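Local atomic coordinates of tetratricopeptide repeat protein (Parabacteroides merdae ATCC 43184, PDB entry 4R7S), a protein that is of unknown function but, as a helical tetratricopeptide repeat protein, probably serves as a scaffold that binds other proteins. Residues P209-L222 / A230-Y242. Residues are numbered along the deposited sequence; the frame is centred on the assembly and turned at random.
Sequences PTANLYVLRGKIKL and AALDFKKAESMGY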
ATOM      1  N   PRO A 209       2.288 -17.360  -3.910  1.00 52.31           N
ATOM      2  CA  PRO A 209       2.957 -16.133  -4.377  1.00 52.20           C
ATOM      3  C   PRO A 209       2.004 -14.997  -4.778  1.00 55.85           C
ATOM      4  O   PRO A 209       0.839 -15.223  -5.130  1.00 55.79           O
ATOM      5  CB  PRO A 209       3.751 -16.610  -5.608  1.00 53.78           C
ATOM      6  CG  PRO A 209       3.829 -18.087  -5.480  1.00 57.66           C
ATOM      7  CD  PRO A 209       2.569 -18.498  -4.814  1.00 53.20           C
ATOM      8  N   THR A 210       2.530 -13.764  -4.734  1.00 51.12           N
ATOM      9  CA  THR A 210       1.808 -12.579  -5.175  1.00 50.43           C
ATOM     10  C   THR A 210       1.934 -12.490  -6.694  1.00 51.95           C
ATOM     11  O   THR A 210       2.784 -13.173  -7.284  1.00 51.08           O
ATOM     12  CB  THR A 210       2.333 -11.293  -4.480  1.00 58.13           C
ATOM     13  OG1 THR A 210       3.630 -10.945  -4.990  1.00 62.40           O
ATOM     14  CG2 THR A 210       2.343 -11.401  -2.955  1.00 51.93           C
ATOM     15  N   ALA A 211       1.119 -11.620  -7.314  1.00 47.14           N
ATOM     16  CA  ALA A 211       1.146 -11.347  -8.747  1.00 46.95           C
ATOM     17  C   ALA A 211       2.542 -10.848  -9.153  1.00 49.61           C
ATOM     18  O   ALA A 211       3.079 -11.256 -10.192  1.00 49.25           O
ATOM     19  CB  ALA A 211       0.093 -10.300  -9.082  1.00 48.10           C
ATOM     20  N   ASN A 212       3.153 -10.006  -8.274  1.00 43.99           N
ATOM     21  CA  ASN A 212       4.485  -9.426  -8.427  1.00 42.27           C
ATOM     22  C   ASN A 212       5.541 -10.505  -8.597  1.00 45.95           C
ATOM     23  O   ASN A 212       6.443 -10.351  -9.425  1.00 45.70           O
ATOM     24  CB  ASN A 212       4.810  -8.555  -7.215  1.00 41.07           C
ATOM     25  CG  ASN A 212       4.285  -7.145  -7.305  1.00 57.93           C
ATOM     26  OD1 ASN A 212       3.531  -6.775  -8.197  1.00 57.86           O
ATOM     27  ND2 ASN A 212       4.682  -6.315  -6.378  1.00 53.23           N
ATOM     28  N   LEU A 213       5.401 -11.619  -7.845  1.00 42.09           N
ATOM     29  CA  LEU A 213       6.335 -12.721  -7.912  1.00 41.25           C
ATOM     30  C   LEU A 213       6.153 -13.501  -9.214  1.00 44.90           C
ATOM     31  O   LEU A 213       7.144 -14.028  -9.735  1.00 44.28           O
ATOM     32  CB  LEU A 213       6.249 -13.638  -6.679  1.00 40.85           C
ATOM     33  CG  LEU A 213       7.530 -14.441  -6.420  1.00 44.26           C
ATOM     34  CD1 LEU A 213       8.689 -13.532  -5.970  1.00 43.54           C
ATOM     35  CD2 LEU A 213       7.281 -15.621  -5.491  1.00 44.91           C
ATOM     36  N   TYR A 214       4.922 -13.529  -9.776  1.00 41.79           N
ATOM     37  CA  TYR A 214       4.710 -14.191 -11.067  1.00 41.54           C
ATOM     38  C   TYR A 214       5.378 -13.355 -12.159  1.00 44.09           C
ATOM     39  O   TYR A 214       6.049 -13.923 -13.013  1.00 43.20           O
ATOM     40  CB  TYR A 214       3.223 -14.431 -11.366  1.00 43.84           C
ATOM     41  CG  TYR A 214       2.665 -15.715 -10.787  1.00 46.55           C
ATOM     42  CD1 TYR A 214       2.805 -16.925 -11.461  1.00 48.68           C
ATOM     43  CD2 TYR A 214       1.966 -15.714  -9.584  1.00 47.69           C
ATOM     44  CE1 TYR A 214       2.303 -18.116 -10.930  1.00 49.38           C
ATOM     45  CE2 TYR A 214       1.440 -16.897  -9.050  1.00 48.98           C
ATOM     46  CZ  TYR A 214       1.591 -18.094  -9.740  1.00 58.17           C
ATOM     47  OH  TYR A 214       1.028 -19.258  -9.255  1.00 59.10           O
ATOM     48  N   VAL A 215       5.279 -12.000 -12.077  1.00 41.16           N
ATOM     49  CA  VAL A 215       5.949 -11.081 -13.024  1.00 40.78           C
ATOM     50  C   VAL A 215       7.464 -11.301 -12.921  1.00 44.00           C
ATOM     51  O   VAL A 215       8.115 -11.495 -13.943  1.00 43.58           O
ATOM     52  CB  VAL A 215       5.565  -9.588 -12.808  1.00 44.41           C
ATOM     53  CG1 VAL A 215       6.518  -8.638 -13.541  1.00 44.24           C
ATOM     54  CG2 VAL A 215       4.133  -9.326 -13.231  1.00 44.14           C
ATOM     55  N   LEU A 216       7.995 -11.330 -11.675  1.00 40.56           N
ATOM     56  CA  LEU A 216       9.404 -11.553 -11.362  1.00 39.31           C
ATOM     57  C   LEU A 216       9.899 -12.882 -11.953  1.00 42.79           C
ATOM     58  O   LEU A 216      10.912 -12.879 -12.668  1.00 43.07           O
ATOM     59  CB  LEU A 216       9.665 -11.503  -9.843  1.00 38.89           C
ATOM     60  CG  LEU A 216      11.155 -11.360  -9.456  1.00 43.48           C
ATOM     61  CD1 LEU A 216      11.782 -10.078 -10.047  1.00 43.74           C
ATOM     62  CD2 LEU A 216      11.351 -11.418  -7.963  1.00 44.08           C
ATOM     63  N   ARG A 217       9.176 -13.995 -11.705  1.00 38.06           N
ATOM     64  CA  ARG A 217       9.540 -15.276 -12.313  1.00 37.67           C
ATOM     65  C   ARG A 217       9.427 -15.223 -13.864  1.00 41.06           C
ATOM     66  O   ARG A 217      10.250 -15.822 -14.565  1.00 41.86           O
ATOM     67  CB  ARG A 217       8.687 -16.421 -11.762  1.00 36.75           C
ATOM     68  CG  ARG A 217       9.320 -17.779 -12.087  1.00 39.36           C
ATOM     69  CD  ARG A 217       8.662 -18.901 -11.348  1.00 46.25           C
ATOM     70  NE  ARG A 217       7.315 -19.138 -11.850  1.00 46.77           N
ATOM     71  CZ  ARG A 217       6.588 -20.194 -11.527  1.00 55.43           C
ATOM     72  NH1 ARG A 217       7.064 -21.103 -10.687  1.00 38.98           N
ATOM     73  NH2 ARG A 217       5.370 -20.348 -12.034  1.00 45.06           N
ATOM     74  N   GLY A 218       8.437 -14.503 -14.371  1.00 36.30           N
ATOM     75  CA  GLY A 218       8.233 -14.364 -15.811  1.00 37.50           C
ATOM     76  C   GLY A 218       9.375 -13.625 -16.483  1.00 42.28           C
ATOM     77  O   GLY A 218       9.870 -14.042 -17.539  1.00 42.00           O
ATOM     78  N   LYS A 219       9.841 -12.546 -15.822  1.00 37.96           N
ATOM     79  CA  LYS A 219      10.937 -11.710 -16.286  1.00 36.68           C
ATOM     80  C   LYS A 219      12.237 -12.492 -16.322  1.00 41.53           C
ATOM     81  O   LYS A 219      13.042 -12.305 -17.250  1.00 41.64           O
ATOM     82  CB  LYS A 219      11.070 -10.482 -15.408  1.00 37.69           C
ATOM     83  CG  LYS A 219      10.140  -9.350 -15.801  1.00 39.01           C
ATOM     84  CD  LYS A 219      10.595  -8.095 -15.101  1.00 43.48           C
ATOM     85  CE  LYS A 219       9.544  -7.022 -15.035  1.00 47.56           C
ATOM     86  NZ  LYS A 219       9.672  -6.238 -13.774  1.00 43.94           N
ATOM     87  N   ILE A 220      12.429 -13.404 -15.341  1.00 38.18           N
ATOM     88  CA  ILE A 220      13.629 -14.246 -15.275  1.00 37.95           C
ATOM     89  C   ILE A 220      13.536 -15.279 -16.372  1.00 43.83           C
ATOM     90  O   ILE A 220      14.489 -15.417 -17.145  1.00 45.05           O
ATOM     91  CB  ILE A 220      13.852 -14.870 -13.877  1.00 40.47           C
ATOM     92  CG1 ILE A 220      14.374 -13.796 -12.891  1.00 39.48           C
ATOM     93  CG2 ILE A 220      14.802 -16.065 -13.955  1.00 40.96           C
ATOM     94  CD1 ILE A 220      14.019 -14.047 -11.419  1.00 40.83           C
ATOM     95  N   LYS A 221      12.360 -15.936 -16.508  1.00 40.41           N
ATOM     96  CA  LYS A 221      12.121 -16.908 -17.580  1.00 40.24           C
ATOM     97  C   LYS A 221      12.422 -16.253 -18.935  1.00 45.82           C
ATOM     98  O   LYS A 221      13.105 -16.882 -19.756  1.00 46.73           O
ATOM     99  CB  LYS A 221      10.697 -17.455 -17.518  1.00 41.87           C
ATOM    100  CG  LYS A 221      10.551 -18.511 -16.447  1.00 44.24           C
ATOM    101  CD  LYS A 221       9.113 -18.928 -16.289  1.00 46.01           C
ATOM    102  CE  LYS A 221       9.002 -20.092 -15.333  1.00 46.49           C
ATOM    103  NZ  LYS A 221       7.606 -20.247 -14.835  1.00 54.96           N
ATOM    104  N   LEU A 222      12.013 -14.963 -19.131  1.00 41.98           N
ATOM    105  CA  LEU A 222      12.342 -14.196 -20.332  1.00 43.55           C
ATOM    106  C   LEU A 222      13.866 -14.171 -20.561  1.00 51.94           C
ATOM    107  O   LEU A 222      14.328 -14.538 -21.651  1.00 53.12           O
ATOM    108  CB  LEU A 222      11.836 -12.750 -20.238  1.00 43.78           C
ATOM    109  CG  LEU A 222      10.603 -12.317 -21.000  1.00 49.38           C
ATOM    110  CD1 LEU A 222      10.439 -10.810 -20.884  1.00 50.03           C
ATOM    111  CD2 LEU A 222      10.663 -12.693 -22.481  1.00 51.54           C
ATOM    112  N   ALA A 230       7.473 -17.822 -19.703  1.00 45.32           N
ATOM    113  CA  ALA A 230       7.326 -16.456 -19.201  1.00 44.47           C
ATOM    114  C   ALA A 230       5.895 -15.946 -19.394  1.00 46.33           C
ATOM    115  O   ALA A 230       5.277 -15.460 -18.435  1.00 44.01           O
ATOM    116  CB  ALA A 230       8.313 -15.534 -19.905  1.00 45.27           C
ATOM    117  N   ALA A 231       5.358 -16.093 -20.633  1.00 43.02           N
ATOM    118  CA  ALA A 231       3.996 -15.662 -20.972  1.00 43.31           C
ATOM    119  C   ALA A 231       2.953 -16.288 -20.034  1.00 46.51           C
ATOM    120  O   ALA A 231       2.068 -15.575 -19.548  1.00 45.30           O
ATOM    121  CB  ALA A 231       3.679 -16.012 -22.407  1.00 44.44           C
ATOM    122  N   LEU A 232       3.116 -17.596 -19.714  1.00 43.86           N
ATOM    123  CA  LEU A 232       2.202 -18.322 -18.815  1.00 44.54           C
ATOM    124  C   LEU A 232       2.138 -17.629 -17.455  1.00 47.10           C
ATOM    125  O   LEU A 232       1.037 -17.414 -16.937  1.00 45.66           O
ATOM    126  CB  LEU A 232       2.604 -19.806 -18.668  1.00 45.10           C
ATOM    127  CG  LEU A 232       2.550 -20.681 -19.950  1.00 50.91           C
ATOM    128  CD1 LEU A 232       3.256 -22.002 -19.742  1.00 50.55           C
ATOM    129  CD2 LEU A 232       1.114 -20.908 -20.448  1.00 53.56           C
ATOM    130  N   ASP A 233       3.325 -17.199 -16.937  1.00 42.66           N
ATOM    131  CA  ASP A 233       3.461 -16.466 -15.685  1.00 41.74           C
ATOM    132  C   ASP A 233       2.876 -15.048 -15.800  1.00 44.00           C
ATOM    133  O   ASP A 233       2.147 -14.624 -14.891  1.00 42.49           O
ATOM    134  CB  ASP A 233       4.936 -16.418 -15.247  1.00 43.92           C
ATOM    135  CG  ASP A 233       5.443 -17.652 -14.513  1.00 50.45           C
ATOM    136  OD1 ASP A 233       4.621 -18.567 -14.231  1.00 49.21           O
ATOM    137  OD2 ASP A 233       6.645 -17.700 -14.206  1.00 55.19           O
ATOM    138  N   PHE A 234       3.150 -14.327 -16.927  1.00 39.85           N
ATOM    139  CA  PHE A 234       2.584 -12.986 -17.126  1.00 38.96           C
ATOM    140  C   PHE A 234       1.060 -13.048 -17.179  1.00 47.35           C
ATOM    141  O   PHE A 234       0.406 -12.221 -16.531  1.00 48.00           O
ATOM    142  CB  PHE A 234       3.146 -12.307 -18.382  1.00 39.90           C
ATOM    143  CG  PHE A 234       4.631 -12.000 -18.368  1.00 39.30           C
ATOM    144  CD1 PHE A 234       5.274 -11.622 -17.186  1.00 41.06           C
ATOM    145  CD2 PHE A 234       5.379 -12.056 -19.535  1.00 40.49           C
ATOM    146  CE1 PHE A 234       6.643 -11.340 -17.171  1.00 41.03           C
ATOM    147  CE2 PHE A 234       6.749 -11.777 -19.520  1.00 43.43           C
ATOM    148  CZ  PHE A 234       7.376 -11.426 -18.336  1.00 40.79           C
ATOM    149  N   LYS A 235       0.489 -14.072 -17.875  1.00 44.86           N
ATOM    150  CA  LYS A 235      -0.969 -14.262 -17.933  1.00 45.03           C
ATOM    151  C   LYS A 235      -1.545 -14.500 -16.536  1.00 47.02           C
ATOM    152  O   LYS A 235      -2.533 -13.863 -16.158  1.00 45.52           O
ATOM    153  CB  LYS A 235      -1.343 -15.418 -18.864  1.00 48.12           C
ATOM    154  CG  LYS A 235      -1.552 -14.976 -20.302  1.00 55.25           C
ATOM    155  CD  LYS A 235      -1.117 -16.050 -21.277  1.00 60.79           C
ATOM    156  CE  LYS A 235      -1.429 -15.696 -22.719  1.00 78.71           C
ATOM    157  NZ  LYS A 235      -2.881 -15.818 -23.042  1.00 91.31           N
ATOM    158  N   LYS A 236      -0.870 -15.355 -15.745  1.00 43.63           N
ATOM    159  CA  LYS A 236      -1.274 -15.665 -14.379  1.00 42.94           C
ATOM    160  C   LYS A 236      -1.287 -14.383 -13.489  1.00 49.05           C
ATOM    161  O   LYS A 236      -2.266 -14.164 -12.762  1.00 49.18           O
ATOM    162  CB  LYS A 236      -0.381 -16.767 -13.785  1.00 43.04           C
ATOM    163  CG  LYS A 236      -0.741 -17.162 -12.337  1.00 51.38           C
ATOM    164  CD  LYS A 236      -2.109 -17.805 -12.171  1.00 61.81           C
ATOM    165  CE  LYS A 236      -2.524 -17.852 -10.719  1.00 67.33           C
ATOM    166  NZ  LYS A 236      -3.864 -18.470 -10.563  1.00 75.97           N
ATOM    167  N   ALA A 237      -0.233 -13.538 -13.586  1.00 45.60           N
ATOM    168  CA  ALA A 237      -0.149 -12.266 -12.853  1.00 46.01           C
ATOM    169  C   ALA A 237      -1.280 -11.297 -13.291  1.00 52.98           C
ATOM    170  O   ALA A 237      -1.828 -10.586 -12.449  1.00 53.22           O
ATOM    171  CB  ALA A 237       1.218 -11.618 -13.064  1.00 45.88           C
ATOM    172  N   GLU A 238      -1.644 -11.296 -14.594  1.00 50.70           N
ATOM    173  CA  GLU A 238      -2.734 -10.455 -15.110  1.00 51.58           C
ATOM    174  C   GLU A 238      -4.068 -10.884 -14.459  1.00 56.26           C
ATOM    175  O   GLU A 238      -4.805 -10.037 -13.920  1.00 56.17           O
ATOM    176  CB  GLU A 238      -2.804 -10.538 -16.644  1.00 53.28           C
ATOM    177  CG  GLU A 238      -3.920  -9.717 -17.269  1.00 63.62           C
ATOM    178  CD  GLU A 238      -3.912  -9.621 -18.783  1.00 91.46           C
ATOM    179  OE1 GLU A 238      -3.496 -10.594 -19.462  1.00 73.01           O
ATOM    180  OE2 GLU A 238      -4.362  -8.568 -19.292  1.00 95.27           O
ATOM    181  N   SER A 239      -4.323 -12.218 -14.446  1.00 51.27           N
ATOM    182  CA  SER A 239      -5.504 -12.822 -13.834  1.00 50.47           C
ATOM    183  C   SER A 239      -5.581 -12.503 -12.329  1.00 54.46           C
ATOM    184  O   SER A 239      -6.629 -12.713 -11.715  1.00 55.29           O
ATOM    185  CB  SER A 239      -5.502 -14.333 -14.052  1.00 52.26           C
ATOM    186  OG  SER A 239      -4.733 -15.015 -13.074  1.00 59.73           O
HETATM  187  N   MSE A 240      -4.464 -12.001 -11.743  1.00 48.96           N
HETATM  188  CA  MSE A 240      -4.349 -11.663 -10.324  1.00 47.06           C
HETATM  189  C   MSE A 240      -4.417 -10.141 -10.075  1.00 53.73           C
HETATM  190  O   MSE A 240      -4.277  -9.691  -8.927  1.00 53.76           O
HETATM  191  CB  MSE A 240      -3.057 -12.260  -9.755  1.00 47.59           C
HETATM  192  CG  MSE A 240      -3.156 -13.764  -9.581  1.00 52.56           C
HETATM  193 SE   MSE A 240      -1.494 -14.583  -9.030  0.75 57.09          SE
HETATM  194  CE  MSE A 240      -1.528 -14.019  -7.128  1.00 53.37           C
ATOM    195  N   GLY A 241      -4.651  -9.372 -11.142  1.00 51.66           N
ATOM    196  CA  GLY A 241      -4.798  -7.923 -11.058  1.00 51.41           C
ATOM    197  C   GLY A 241      -3.548  -7.072 -11.169  1.00 54.62           C
ATOM    198  O   GLY A 241      -3.569  -5.915 -10.733  1.00 55.30           O
ATOM    199  N   TYR A 242      -2.464  -7.598 -11.783  1.00 48.94           N
ATOM    200  CA  TYR A 242      -1.246  -6.810 -12.013  1.00 47.68           C
ATOM    201  C   TYR A 242      -1.530  -5.774 -13.092  1.00 53.82           C
ATOM    202  O   TYR A 242      -2.293  -6.088 -14.012  1.00 54.57           O
ATOM    203  CB  TYR A 242      -0.072  -7.723 -12.441  1.00 47.48           C
ATOM    204  CG  TYR A 242       1.278  -7.034 -12.442  1.00 47.04           C
ATOM    205  CD1 TYR A 242       2.086  -7.032 -11.304  1.00 47.45           C
ATOM    206  CD2 TYR A 242       1.754  -6.391 -13.580  1.00 48.91           C
ATOM    207  CE1 TYR A 242       3.326  -6.386 -11.297  1.00 47.91           C
ATOM    208  CE2 TYR A 242       2.996  -5.755 -13.587  1.00 50.89           C
ATOM    209  CZ  TYR A 242       3.780  -5.757 -12.443  1.00 55.22           C
ATOM    210  OH  TYR A 242       5.006  -5.134 -12.453  1.00 57.19           O
TER
HETATM  211  O   HOH W   1       7.116  -4.972 -14.228  1.00 50.11           O
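Two neighbouring antiparallel helices, 211-222 and 230-238, pack as a hairpin near the C-terminal end of the helical array, with axes 7.9 Å apart and a crossing angle of -163°. Small residues permit this approach: Gly218 lies against Ala230, and a side chain at Gly218 would run into Phe234 CE1. The ring's CZ also rests 3.5 Å from Gly218 C. At the other end the methyls of Ala211 and Ala237 meet, CB to CB at 4.3 Å. Asp233 is a buried knob among Tyr214, Arg217, Gly218 and Lys221, its charge compensated by two salt bridges to OD2, from Arg217 NE (2.8 Å) and, from the opposite face, Lys221 NZ. Arg217 grips side-on, adding NH2 to OD1 at 2.9 Å, the guanidinium and carboxylate planes only 13° apart. An asparagine in its place would probably leave Arg217 and Lys221 without their countercharge and break the two-nitrogen grip. Beside this network, Lys236 lays its CG over one face of Tyr214, 3.5 Å from the ring centroid, and selenomethionine Met240 brings SE obliquely to the same ring. Past the helix end, where Gly241 takes the positive phi of a Schellman motif, Tyr242 turns back with CG anti to its N (chi1 -169°), receiving Val215 CG2 almost centrally over its face, 3.4 Å from the centroid. Helix 244-252 covers Val215, Phe234 and Tyr242, consistent with the stacked helical hairpins of a tetratricopeptide repeat superhelix.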